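Local coordinates for protein Avidin/streptavidin (Shewanella denitrificans, PDB 3SZH) that binds biotin with high affinity, as a dimeric member of the avidin and streptavidin family built on an antiparallel beta-barrel, at residues B[5-10]-B[91-96]; B[10-15]-B[20-25]; B[65-70]-B[78-83]; B[98-103]-B[108-113]. All coordinates share one frame; numbering follows the deposited sequence. Where two conformers were deposited one is given.

Interaction 1: residues B[5-10]-B[91-96]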
loop_
_atom_site.group_PDB
_atom_site.type_symbol
_atom_site.label_atom_id
_atom_site.label_comp_id
_atom_site.label_asym_id
_atom_site.label_seq_id
_atom_site.Cartn_x
_atom_site.Cartn_y
_atom_site.Cartn_z
ATOM N N GLN B 5 7.916 -20.557 -9.195
ATOM C CA GLN B 5 7.496 -19.320 -9.826
ATOM C C GLN B 5 8.229 -18.114 -9.224
ATOM O O GLN B 5 8.402 -18.037 -8.018
ATOM C CB GLN B 5 5.998 -19.162 -9.616
ATOM C CG GLN B 5 5.371 -18.013 -10.353
ATOM C CD GLN B 5 3.901 -18.013 -10.177
ATOM O OE1 GLN B 5 3.368 -17.235 -9.391
ATOM N NE2 GLN B 5 3.223 -18.909 -10.871
ATOM N N GLU B 6 8.682 -17.199 -10.073
ATOM C CA GLU B 6 9.341 -15.979 -9.622
ATOM C C GLU B 6 8.377 -14.802 -9.548
ATOM O O GLU B 6 7.264 -14.847 -10.099
ATOM C CB GLU B 6 10.531 -15.624 -10.527
ATOM C CG GLU B 6 11.736 -16.541 -10.362
ATOM C CD GLU B 6 13.034 -15.872 -10.806
ATOM N N LEU B 7 8.832 -13.750 -8.882
ATOM C CA LEU B 7 8.043 -12.528 -8.757
ATOM C C LEU B 7 8.203 -11.702 -10.031
ATOM O O LEU B 7 9.201 -10.993 -10.202
ATOM C CB LEU B 7 8.501 -11.728 -7.529
ATOM C CG LEU B 7 7.666 -10.520 -7.107
ATOM C CD1 LEU B 7 6.263 -10.982 -6.739
ATOM C CD2 LEU B 7 8.315 -9.760 -5.938
ATOM N N THR B 8 7.247 -11.832 -10.945
ATOM C CA THR B 8 7.322 -11.163 -12.233
ATOM C C THR B 8 5.987 -10.554 -12.632
ATOM O O THR B 8 4.946 -10.835 -12.026
ATOM C CB THR B 8 7.679 -12.164 -13.364
ATOM O OG1 THR B 8 6.570 -13.041 -13.579
ATOM C CG2 THR B 8 8.925 -12.992 -13.041
ATOM N N ALA B 9 6.015 -9.754 -13.686
ATOM C CA ALA B 9 4.786 -9.388 -14.336
ATOM C C ALA B 9 4.080 -10.670 -14.737
ATOM O O ALA B 9 4.735 -11.681 -15.034
ATOM C CB ALA B 9 5.049 -8.515 -15.539
ATOM N N MET B 10 2.756 -10.621 -14.788
ATOM C CA MET B 10 1.935 -11.758 -15.213
ATOM C C MET B 10 2.198 -12.999 -14.356
ATOM O O MET B 10 2.451 -14.099 -14.861
ATOM C CB MET B 10 2.171 -12.066 -16.694
ATOM C CG MET B 10 2.109 -10.833 -17.580
ATOM S SD MET B 10 0.660 -9.822 -17.411
ATOM C CE MET B 10 -0.591 -11.043 -17.316
ATOM N N GLY B 91 7.485 -20.854 -5.087
ATOM C CA GLY B 91 7.535 -19.409 -4.842
ATOM C C GLY B 91 6.376 -18.987 -3.966
ATOM O O GLY B 91 5.257 -19.480 -4.118
ATOM N N LYS B 92 6.668 -18.101 -3.020
ATOM C CA LYS B 92 5.667 -17.583 -2.107
ATOM C C LYS B 92 5.916 -16.109 -1.888
ATOM O O LYS B 92 7.030 -15.624 -2.073
ATOM C CB LYS B 92 5.723 -18.295 -0.753
ATOM C CG LYS B 92 5.369 -19.791 -0.802
ATOM C CD LYS B 92 5.264 -20.397 0.590
ATOM C CE LYS B 92 5.113 -21.906 0.508
ATOM N NZ LYS B 92 3.730 -22.332 0.158
ATOM N N ILE B 93 4.864 -15.392 -1.518
ATOM C CA ILE B 93 4.988 -14.022 -1.038
ATOM C C ILE B 93 4.424 -13.992 0.378
ATOM O O ILE B 93 3.251 -14.287 0.592
ATOM C CB ILE B 93 4.218 -13.005 -1.924
ATOM C CG1 ILE B 93 4.631 -13.110 -3.403
ATOM C CG2 ILE B 93 4.460 -11.578 -1.423
ATOM C CD1 ILE B 93 3.773 -12.254 -4.351
ATOM N N SER B 94 5.291 -13.687 1.336
ATOM C CA SER B 94 4.888 -13.611 2.724
ATOM C C SER B 94 4.594 -12.155 3.036
ATOM O O SER B 94 5.449 -11.295 2.806
ATOM C CB SER B 94 6.010 -14.149 3.598
ATOM O OG SER B 94 5.633 -14.072 4.943
ATOM N N THR B 95 3.407 -11.893 3.588
ATOM C CA THR B 95 2.920 -10.527 3.759
ATOM C C THR B 95 2.335 -10.271 5.135
ATOM O O THR B 95 1.845 -11.175 5.816
ATOM C CB THR B 95 1.821 -10.141 2.723
ATOM O OG1 THR B 95 0.606 -10.820 3.035
ATOM C CG2 THR B 95 2.234 -10.445 1.297
ATOM N N LEU B 96 2.307 -8.988 5.487
ATOM C CA LEU B 96 1.504 -8.461 6.571
ATOM C C LEU B 96 0.582 -7.419 5.950
ATOM O O LEU B 96 1.046 -6.571 5.177
ATOM C CB LEU B 96 2.385 -7.793 7.619
ATOM C CG LEU B 96 3.403 -8.701 8.297
ATOM C CD1 LEU B 96 4.230 -7.897 9.299
ATOM C CD2 LEU B 96 2.730 -9.900 8.971
#
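Q5 and G91 bring the two backbones together without a direct hydrogen bond: their CA atoms lie 5.0 Å apart, and the CA-H of G91 is directed at the carbonyl oxygen of Q5, with 3.6 Å between G91 CA and Q5 O and an angle of 156° at the hydrogen. This approach depends on the missing side chain of G91, since a CB there would point toward 5-10 and collide with Q5 O. Two residues further along each segment the side chains make a single apolar touch. The methyl L7 CD1 meets the methyl I93 CD1 at 3.7 Å, and the two side chains cross at about a right angle. I93 carries CG1 beside its backbone N (chi1 -54°) and runs extended beyond it (chi2 173°), which sends CD1 out across the gap to the leucine. The contact is small, burying 132 Å², but other elements tie its two sides together. OE1 of Q119, on strand 111-119, is hydrogen-bonded to the backbone N of both Q5 and G91, and Q5 O is hydrogen-bonded to Y84 OH. W13 and I61 touch both L7 and I93, so this N-terminal loop packs against strands 11-14, 60-66, 73-85 and 92-101.

Interaction 2: residues B[10-15]-B[20-25]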
loop_
_atom_site.group_PDB
_atom_site.type_symbol
_atom_site.label_atom_id
_atom_site.label_comp_id
_atom_site.label_asym_id
_atom_site.label_seq_id
_atom_site.Cartn_x
_atom_site.Cartn_y
_atom_site.Cartn_z
ATOM N N MET B 10 2.756 -10.621 -14.788
ATOM C CA MET B 10 1.935 -11.758 -15.213
ATOM C C MET B 10 2.198 -12.999 -14.356
ATOM O O MET B 10 2.451 -14.099 -14.861
ATOM C CB MET B 10 2.171 -12.066 -16.694
ATOM C CG MET B 10 2.109 -10.833 -17.580
ATOM S SD MET B 10 0.660 -9.822 -17.411
ATOM C CE MET B 10 -0.591 -11.043 -17.316
ATOM N N SER B 11 2.143 -12.825 -13.042
ATOM C CA SER B 11 2.286 -13.932 -12.093
ATOM C C SER B 11 1.122 -13.878 -11.112
ATOM O O SER B 11 0.655 -12.791 -10.735
ATOM C CB SER B 11 3.640 -13.897 -11.378
ATOM O OG SER B 11 3.850 -12.730 -10.604
ATOM N N ALA B 12 0.624 -15.051 -10.729
ATOM C CA ALA B 12 -0.529 -15.175 -9.848
ATOM C C ALA B 12 -0.156 -15.918 -8.570
ATOM O O ALA B 12 0.659 -16.851 -8.573
ATOM C CB ALA B 12 -1.665 -15.870 -10.533
ATOM N N TRP B 13 -0.799 -15.516 -7.488
ATOM C CA TRP B 13 -0.403 -15.917 -6.126
ATOM C C TRP B 13 -1.658 -16.120 -5.304
ATOM O O TRP B 13 -2.495 -15.228 -5.311
ATOM C CB TRP B 13 0.518 -14.850 -5.509
ATOM C CG TRP B 13 1.623 -14.432 -6.408
ATOM C CD1 TRP B 13 1.591 -13.480 -7.378
ATOM C CD2 TRP B 13 2.909 -15.023 -6.485
ATOM N NE1 TRP B 13 2.782 -13.416 -8.041
ATOM C CE2 TRP B 13 3.616 -14.350 -7.500
ATOM C CE3 TRP B 13 3.560 -16.074 -5.781
ATOM C CZ2 TRP B 13 4.931 -14.708 -7.864
ATOM C CZ3 TRP B 13 4.881 -16.410 -6.135
ATOM C CH2 TRP B 13 5.545 -15.715 -7.148
ATOM N N VAL B 14 -1.781 -17.227 -4.575
ATOM C CA VAL B 14 -3.024 -17.583 -3.870
ATOM C C VAL B 14 -2.748 -17.733 -2.382
ATOM O O VAL B 14 -1.855 -18.476 -1.978
ATOM C CB VAL B 14 -3.670 -18.903 -4.409
ATOM C CG1 VAL B 14 -5.066 -19.060 -3.884
ATOM C CG2 VAL B 14 -3.705 -18.920 -5.915
ATOM N N ASN B 15 -3.514 -17.057 -1.547
ATOM C CA ASN B 15 -3.295 -17.124 -0.103
ATOM C C ASN B 15 -4.066 -18.250 0.579
ATOM O O ASN B 15 -4.735 -19.071 -0.042
ATOM C CB ASN B 15 -3.533 -15.748 0.578
ATOM C CG ASN B 15 -5.004 -15.379 0.702
ATOM O OD1 ASN B 15 -5.896 -16.208 0.496
ATOM N ND2 ASN B 15 -5.267 -14.124 1.061
ATOM N N THR B 20 -6.775 -14.736 -4.691
ATOM C CA THR B 20 -5.679 -14.634 -5.651
ATOM C C THR B 20 -5.334 -13.181 -5.993
ATOM O O THR B 20 -6.213 -12.377 -6.333
ATOM C CB THR B 20 -6.008 -15.357 -6.962
ATOM O OG1 THR B 20 -6.380 -16.704 -6.659
ATOM C CG2 THR B 20 -4.834 -15.356 -7.947
ATOM N N LEU B 21 -4.042 -12.882 -5.924
ATOM C CA LEU B 21 -3.428 -11.731 -6.564
ATOM C C LEU B 21 -2.956 -12.088 -7.952
ATOM O O LEU B 21 -2.110 -12.976 -8.113
ATOM C CB LEU B 21 -2.258 -11.207 -5.733
ATOM C CG LEU B 21 -1.408 -10.099 -6.370
ATOM C CD1 LEU B 21 -2.219 -8.817 -6.488
ATOM C CD2 LEU B 21 -0.132 -9.840 -5.599
ATOM N N TYR B 22 -3.500 -11.402 -8.947
ATOM C CA TYR B 22 -3.099 -11.507 -10.355
ATOM C C TYR B 22 -2.243 -10.294 -10.668
ATOM O O TYR B 22 -2.796 -9.181 -10.816
ATOM C CB TYR B 22 -4.335 -11.556 -11.267
ATOM C CG TYR B 22 -5.310 -12.668 -10.960
ATOM C CD1 TYR B 22 -6.351 -12.462 -10.038
ATOM C CD2 TYR B 22 -5.196 -13.930 -11.568
ATOM C CE1 TYR B 22 -7.266 -13.466 -9.744
ATOM C CE2 TYR B 22 -6.104 -14.938 -11.297
ATOM C CZ TYR B 22 -7.146 -14.691 -10.384
ATOM O OH TYR B 22 -8.064 -15.671 -10.060
ATOM N N ILE B 23 -0.928 -10.448 -10.703
ATOM C CA ILE B 23 -0.065 -9.347 -11.076
ATOM C C ILE B 23 -0.064 -9.201 -12.579
ATOM O O ILE B 23 0.287 -10.152 -13.285
ATOM C CB ILE B 23 1.379 -9.498 -10.538
ATOM C CG1 ILE B 23 1.402 -9.679 -9.017
ATOM C CG2 ILE B 23 2.251 -8.337 -11.000
ATOM C CD1 ILE B 23 2.822 -9.862 -8.437
ATOM N N ASN B 24 -0.456 -8.030 -13.065
ATOM C CA ASN B 24 -0.499 -7.741 -14.473
ATOM C C ASN B 24 0.815 -7.167 -14.975
ATOM O O ASN B 24 1.572 -7.880 -15.623
ATOM C CB ASN B 24 -1.686 -6.849 -14.776
ATOM C CG ASN B 24 -1.739 -6.471 -16.212
ATOM O OD1 ASN B 24 -1.333 -5.373 -16.572
ATOM N ND2 ASN B 24 -2.209 -7.373 -17.048
ATOM N N SER B 25 1.083 -5.896 -14.724
ATOM C CA SER B 25 2.298 -5.239 -15.162
ATOM C C SER B 25 3.200 -4.900 -13.978
ATOM O O SER B 25 2.733 -4.606 -12.867
ATOM C CB SER B 25 1.972 -3.975 -15.973
ATOM O OG SER B 25 1.332 -2.999 -15.172
#
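The first beta hairpin of the avidin barrel pairs W13 with L21 in antiparallel register: L21 N donates to W13 O at 2.9 Å, and the reciprocal bond from W13 N to L21 O, also 2.9 Å, lies in the carbonyl plane. Further toward the start of strand 11-14, I23 N donates to S11 O at 2.8 Å (154° at the hydrogen), whereas the return bond from S11 N is weak. M10 and S11 both face I23 here, a G1 beta bulge, with M10 in the left-handed helical region of backbone space. Beyond the bulge the regular pairing resumes, and side chains alternate between the two faces of the hairpin. On the face of S11, W13, L21 and I23, the indole turns back along its own strand: with CG beside the backbone N (chi1 -48°), W13 NE1 donates to S11 OG at 2.9 Å, the oxygen tilted 18° from the ring plane. S11 OG has a second hydrogen bond with T8 O. I23 CD1 comes within 3.6 Å of W13 NE1, the two side chains crossing obliquely, while L21 O sits at the edge of the indole. A leucine in place of W13 would probably deprive S11 OG of its N-H donor and open a gap beside I23 CD1. On the other face A12 CB packs 4.2 Å from Y22 CD2 and 4.1 Å from T20 CG2; within strand 20-25 this methyl lies 3.4 Å above the Y22 ring centre. T20 OG1 and Y22 OH are both hydrogen-bonded to the guanidinium group of R39, through NH1 and NH2 respectively.

Interaction 3: residues B[65-70]-B[78-83]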
loop_
_atom_site.group_PDB
_atom_site.type_symbol
_atom_site.label_atom_id
_atom_site.label_comp_id
_atom_site.label_asym_id
_atom_site.label_seq_id
_atom_site.Cartn_x
_atom_site.Cartn_y
_atom_site.Cartn_z
ATOM N N THR B 65 -5.524 -2.699 -2.543
ATOM C CA THR B 65 -6.783 -2.733 -3.268
ATOM C C THR B 65 -7.835 -1.952 -2.508
ATOM O O THR B 65 -7.947 -2.059 -1.275
ATOM C CB THR B 65 -7.245 -4.177 -3.560
ATOM O OG1 THR B 65 -8.254 -4.151 -4.577
ATOM C CG2 THR B 65 -7.799 -4.884 -2.347
ATOM N N LYS B 66 -8.612 -1.169 -3.253
ATOM C CA LYS B 66 -9.814 -0.528 -2.746
ATOM C C LYS B 66 -10.996 -1.456 -2.991
ATOM O O LYS B 66 -11.220 -1.907 -4.116
ATOM C CB LYS B 66 -10.004 0.824 -3.446
ATOM C CG LYS B 66 -11.343 1.502 -3.169
ATOM C CD LYS B 66 -11.399 2.907 -3.791
ATOM C CE LYS B 66 -12.794 3.469 -3.708
ATOM N NZ LYS B 66 -12.820 4.907 -4.123
ATOM N N TRP B 67 -11.773 -1.739 -1.947
ATOM C CA TRP B 67 -12.879 -2.686 -2.070
ATOM C C TRP B 67 -14.126 -2.032 -2.638
ATOM O O TRP B 67 -15.177 -1.938 -1.979
ATOM C CB TRP B 67 -13.167 -3.370 -0.731
ATOM C CG TRP B 67 -12.011 -4.179 -0.223
ATOM C CD1 TRP B 67 -11.147 -3.847 0.798
ATOM C CD2 TRP B 67 -11.558 -5.424 -0.741
ATOM N NE1 TRP B 67 -10.189 -4.835 0.949
ATOM C CE2 TRP B 67 -10.433 -5.819 0.029
ATOM C CE3 TRP B 67 -12.019 -6.269 -1.758
ATOM C CZ2 TRP B 67 -9.753 -7.018 -0.201
ATOM C CZ3 TRP B 67 -11.338 -7.443 -1.992
ATOM C CH2 TRP B 67 -10.225 -7.809 -1.219
ATOM N N LEU B 68 -14.017 -1.575 -3.877
ATOM C CA LEU B 68 -15.150 -1.051 -4.619
ATOM C C LEU B 68 -14.914 -1.441 -6.064
ATOM O O LEU B 68 -13.853 -1.189 -6.618
ATOM C CB LEU B 68 -15.249 0.475 -4.475
ATOM C CG LEU B 68 -16.426 1.167 -5.172
ATOM C CD1 LEU B 68 -17.707 0.616 -4.643
ATOM C CD2 LEU B 68 -16.343 2.684 -5.006
ATOM N N ASN B 69 -15.909 -2.071 -6.669
ATOM C CA ASN B 69 -15.861 -2.370 -8.095
ATOM C C ASN B 69 -17.295 -2.238 -8.640
ATOM O O ASN B 69 -18.186 -1.686 -7.966
ATOM C CB ASN B 69 -15.178 -3.730 -8.376
ATOM C CG ASN B 69 -15.991 -4.895 -7.911
ATOM O OD1 ASN B 69 -17.111 -4.723 -7.436
ATOM N ND2 ASN B 69 -15.444 -6.089 -8.037
ATOM N N SER B 70 -17.513 -2.746 -9.846
ATOM C CA SER B 70 -18.803 -2.588 -10.503
ATOM C C SER B 70 -19.888 -3.464 -9.909
ATOM O O SER B 70 -21.060 -3.305 -10.264
ATOM C CB SER B 70 -18.692 -2.883 -11.996
ATOM O OG SER B 70 -18.109 -4.152 -12.182
ATOM N N THR B 78 -7.456 -2.481 1.639
ATOM C CA THR B 78 -6.431 -3.344 2.218
ATOM C C THR B 78 -5.098 -3.092 1.550
ATOM O O THR B 78 -5.032 -2.904 0.332
ATOM C CB THR B 78 -6.805 -4.828 2.075
ATOM O OG1 THR B 78 -8.048 -5.032 2.741
ATOM C CG2 THR B 78 -5.735 -5.759 2.708
ATOM N N SER B 79 -4.043 -3.036 2.352
ATOM C CA SER B 79 -2.683 -2.877 1.866
ATOM C C SER B 79 -1.818 -3.987 2.435
ATOM O O SER B 79 -1.842 -4.249 3.633
ATOM C CB SER B 79 -2.080 -1.565 2.321
ATOM O OG SER B 79 -2.834 -0.496 1.814
ATOM N N TRP B 80 -1.047 -4.633 1.586
ATOM C CA TRP B 80 -0.102 -5.697 1.939
ATOM C C TRP B 80 1.314 -5.187 1.731
ATOM O O TRP B 80 1.628 -4.521 0.739
ATOM C CB TRP B 80 -0.326 -6.880 1.010
ATOM C CG TRP B 80 -1.590 -7.664 1.146
ATOM C CD1 TRP B 80 -1.744 -8.846 1.795
ATOM C CD2 TRP B 80 -2.868 -7.367 0.559
ATOM N NE1 TRP B 80 -3.009 -9.337 1.639
ATOM C CE2 TRP B 80 -3.736 -8.434 0.897
ATOM C CE3 TRP B 80 -3.355 -6.332 -0.265
ATOM C CZ2 TRP B 80 -5.050 -8.512 0.419
ATOM C CZ3 TRP B 80 -4.674 -6.398 -0.712
ATOM C CH2 TRP B 80 -5.497 -7.482 -0.378
ATOM N N SER B 81 2.192 -5.576 2.654
ATOM C CA SER B 81 3.632 -5.380 2.529
ATOM C C SER B 81 4.279 -6.736 2.704
ATOM O O SER B 81 3.948 -7.456 3.648
ATOM C CB SER B 81 4.171 -4.473 3.632
ATOM O OG SER B 81 3.604 -3.175 3.558
ATOM N N GLY B 82 5.187 -7.114 1.824
ATOM C CA GLY B 82 5.771 -8.429 1.959
ATOM C C GLY B 82 6.958 -8.653 1.068
ATOM O O GLY B 82 7.550 -7.738 0.501
ATOM N N PHE B 83 7.362 -9.911 1.011
ATOM C CA PHE B 83 8.587 -10.277 0.313
ATOM C C PHE B 83 8.470 -11.664 -0.288
ATOM O O PHE B 83 7.766 -12.543 0.218
ATOM C CB PHE B 83 9.796 -10.189 1.253
ATOM C CG PHE B 83 9.650 -11.014 2.493
ATOM C CD1 PHE B 83 9.091 -10.461 3.639
ATOM C CD2 PHE B 83 10.044 -12.358 2.508
ATOM C CE1 PHE B 83 8.923 -11.227 4.786
ATOM C CE2 PHE B 83 9.880 -13.114 3.639
ATOM C CZ PHE B 83 9.323 -12.559 4.773
#
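W67 and T78 form the tight part of this contact: W67 NE1 donates to T78 OG1 at 2.8 Å, almost straight (173°), with the oxygen in the indole plane. W67 CG stands beside its backbone N (chi1 -62°), which carries NE1 to this hydroxyl. T65 and T78 are an antiparallel hydrogen-bonded pair, T65 N to T78 O at 2.9 Å and T78 N to T65 O at 3.0 Å. T65 CG2 touches both indoles, 3.6 Å above a face of W67, offset toward the rim, and in the plane of W80 at its edge, 3.8 Å from W80 CZ3. Within its own strand T78 CG2 sits 3.4 Å over W80, again toward the rim. The indoles approach more loosely, W67 CZ2 being 4.3 Å from W80 CH2. A phenylalanine in place of W67 would probably leave T78 OG1 without this N-H donor. Beyond W67, the centre of an inverse gamma turn, 65-70 runs out to the exposed L68 and S70. The corresponding tryptophans of streptavidin line the biotin pocket, so W67 and W80 probably do so here. W80 NE1 is hydrogen-bonded to D115 and its ring stacks on F63, W67 meets Y50 edge-to-face, and strand 92-101 flanks 78-83 on the other side.

Interaction 4: residues B[98-103]-B[108-113]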
loop_
_atom_site.group_PDB
_atom_site.type_symbol
_atom_site.label_atom_id
_atom_site.label_comp_id
_atom_site.label_asym_id
_atom_site.label_seq_id
_atom_site.Cartn_x
_atom_site.Cartn_y
_atom_site.Cartn_z
ATOM N N GLN B 98 -2.831 -4.560 6.323
ATOM C CA GLN B 98 -3.620 -3.623 7.121
ATOM C C GLN B 98 -4.869 -3.294 6.327
ATOM O O GLN B 98 -4.803 -3.023 5.114
ATOM C CB GLN B 98 -2.823 -2.353 7.403
ATOM C CG GLN B 98 -1.485 -2.599 8.132
ATOM C CD GLN B 98 -0.793 -1.308 8.507
ATOM O OE1 GLN B 98 -0.653 -0.379 7.700
ATOM N NE2 GLN B 98 -0.367 -1.232 9.739
ATOM N N LEU B 99 -6.004 -3.261 7.021
ATOM C CA LEU B 99 -7.311 -2.943 6.454
ATOM C C LEU B 99 -7.858 -1.704 7.147
ATOM O O LEU B 99 -8.036 -1.712 8.369
ATOM C CB LEU B 99 -8.251 -4.135 6.683
ATOM C CG LEU B 99 -9.754 -4.096 6.341
ATOM C CD1 LEU B 99 -10.614 -3.318 7.325
ATOM C CD2 LEU B 99 -9.992 -3.603 4.934
ATOM N N VAL B 100 -8.113 -0.647 6.387
ATOM C CA VAL B 100 -8.706 0.563 6.918
ATOM C C VAL B 100 -10.105 0.764 6.338
ATOM O O VAL B 100 -10.321 0.678 5.129
ATOM C CB VAL B 100 -7.788 1.819 6.758
ATOM C CG1 VAL B 100 -7.460 2.132 5.291
ATOM C CG2 VAL B 100 -8.390 3.048 7.458
ATOM N N VAL B 101 -11.040 1.027 7.247
ATOM C CA VAL B 101 -12.435 1.224 6.901
ATOM C C VAL B 101 -12.788 2.703 6.804
ATOM O O VAL B 101 -12.409 3.512 7.666
ATOM C CB VAL B 101 -13.363 0.515 7.952
ATOM C CG1 VAL B 101 -14.846 0.604 7.552
ATOM C CG2 VAL B 101 -12.944 -0.937 8.157
ATOM N N ASN B 102 -13.500 3.051 5.743
ATOM C CA ASN B 102 -14.053 4.395 5.562
ATOM C C ASN B 102 -14.826 4.799 6.817
ATOM O O ASN B 102 -15.585 3.990 7.354
ATOM C CB ASN B 102 -14.930 4.385 4.307
ATOM C CG ASN B 102 -15.551 5.721 3.986
ATOM O OD1 ASN B 102 -15.107 6.777 4.451
ATOM N ND2 ASN B 102 -16.587 5.684 3.147
ATOM N N GLY B 103 -14.596 6.020 7.319
ATOM C CA GLY B 103 -15.302 6.520 8.498
ATOM C C GLY B 103 -14.636 6.190 9.813
ATOM O O GLY B 103 -15.212 6.507 10.863
ATOM N N SER B 108 -6.844 2.154 16.312
ATOM C CA SER B 108 -7.212 0.829 16.811
ATOM C C SER B 108 -8.218 0.118 15.901
ATOM O O SER B 108 -8.376 -1.105 15.984
ATOM C CB SER B 108 -7.780 0.931 18.236
ATOM O OG SER B 108 -8.989 1.671 18.263
ATOM N N GLN B 109 -8.897 0.879 15.036
ATOM C CA GLN B 109 -9.879 0.298 14.117
ATOM C C GLN B 109 -9.254 -0.274 12.841
ATOM O O GLN B 109 -9.952 -0.904 12.057
ATOM C CB GLN B 109 -10.948 1.327 13.755
ATOM C CG GLN B 109 -11.854 1.702 14.905
ATOM C CD GLN B 109 -12.729 2.859 14.536
ATOM O OE1 GLN B 109 -12.232 3.882 14.098
ATOM N NE2 GLN B 109 -14.043 2.697 14.677
ATOM N N ILE B 110 -7.956 -0.047 12.644
ATOM C CA ILE B 110 -7.251 -0.598 11.483
ATOM C C ILE B 110 -6.933 -2.055 11.785
ATOM O O ILE B 110 -6.315 -2.360 12.807
ATOM C CB ILE B 110 -5.999 0.236 11.165
ATOM C CG1 ILE B 110 -6.400 1.657 10.746
ATOM C CG2 ILE B 110 -5.185 -0.439 10.076
ATOM C CD1 ILE B 110 -5.232 2.611 10.634
ATOM N N LEU B 111 -7.489 -2.951 10.975
ATOM C CA LEU B 111 -7.333 -4.380 11.192
ATOM C C LEU B 111 -6.012 -4.830 10.584
ATOM O O LEU B 111 -5.562 -4.296 9.568
ATOM C CB LEU B 111 -8.496 -5.149 10.559
ATOM C CG LEU B 111 -9.905 -4.794 11.061
ATOM C CD1 LEU B 111 -10.958 -5.675 10.413
ATOM C CD2 LEU B 111 -10.004 -4.882 12.582
ATOM N N LYS B 112 -5.387 -5.817 11.205
ATOM C CA LYS B 112 -4.118 -6.333 10.726
ATOM C C LYS B 112 -4.110 -7.838 10.695
ATOM O O LYS B 112 -4.759 -8.487 11.520
ATOM C CB LYS B 112 -2.961 -5.880 11.619
ATOM C CG LYS B 112 -2.684 -4.404 11.651
ATOM C CD LYS B 112 -1.572 -4.100 12.641
ATOM C CE LYS B 112 -1.370 -2.608 12.761
ATOM N NZ LYS B 112 -2.692 -1.922 12.797
ATOM N N GLY B 113 -3.311 -8.392 9.794
ATOM C CA GLY B 113 -3.096 -9.825 9.775
ATOM C C GLY B 113 -1.964 -10.232 8.869
ATOM O O GLY B 113 -1.229 -9.385 8.342
HETATM O O HOH W 1 -10.218 1.004 9.996
HETATM O O HOH W 2 -15.437 5.623 13.782
#
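V100 and I110 meet because their first torsions bring branches together: V100 CG2 is anti to the backbone N (CG1 taking the remaining place at chi1 60°), I110 CG1 stands beside its own N (chi1 -64°), and the two side chains run the same way with V100 CG2 4.1 Å from I110 CG1. The other branch of I110, CG2, touches Q98 CB at 4.0 Å. Q98 and K112, a non-hydrogen-bonded pair, likewise run side by side, CG to CG at 4.1 Å. Between these pairs L99 and L111 hold the backbone of this beta hairpin, strands 92-101 and 111-119, the last two of the avidin-type barrel: L99 N donates to L111 O at 2.8 Å, and L111 N to L99 O at 2.9 Å. In one of two deposited conformers, L99 lies alongside L111 on the other face. The strands part toward the turn, where a water takes over the link, accepting from V101 N at 2.9 Å and donating weakly to Q109 O. A second water donates to G103 O at 3.1 Å and reaches Q109 NE2 only weakly; Q109 OE1 is itself hydrogen-bonded to the backbone of S105 and S106 inside the turn. G103 has a positive phi (89°), where a side chain would jam against the preceding carbonyl. Strand 73-85 flanks 98-101 on the side away from 111-113, with backbone bonds Q98 to S79 and V100 to I77. The second subunit packs L96 against Q98 and K112 and G82 against V100, while its T59 hydrogen-bonds to N102 and G103.

All four contacts belong to one eight-stranded antiparallel barrel. Interactions 2, 3 and 4 each join consecutive strands as hairpins, whereas interaction 1 packs the loop before strand 11-14 against strand 92-101, and along the chain it encloses interactions 2 and 3; interaction 4 follows. Interactions 1 and 2 share M10 and have centres about 8 Å apart. Interactions 1 and 4 use opposite ends of strand 92-101, about 24 Å apart between centres, on opposite sides of the chain's centre. Interaction 3 lies about 12 Å, centre to centre, from both 2 and 4, near the middle of the barrel, where avidins hold biotin. Interactions 1, 3 and 4 also border the interface with the second subunit.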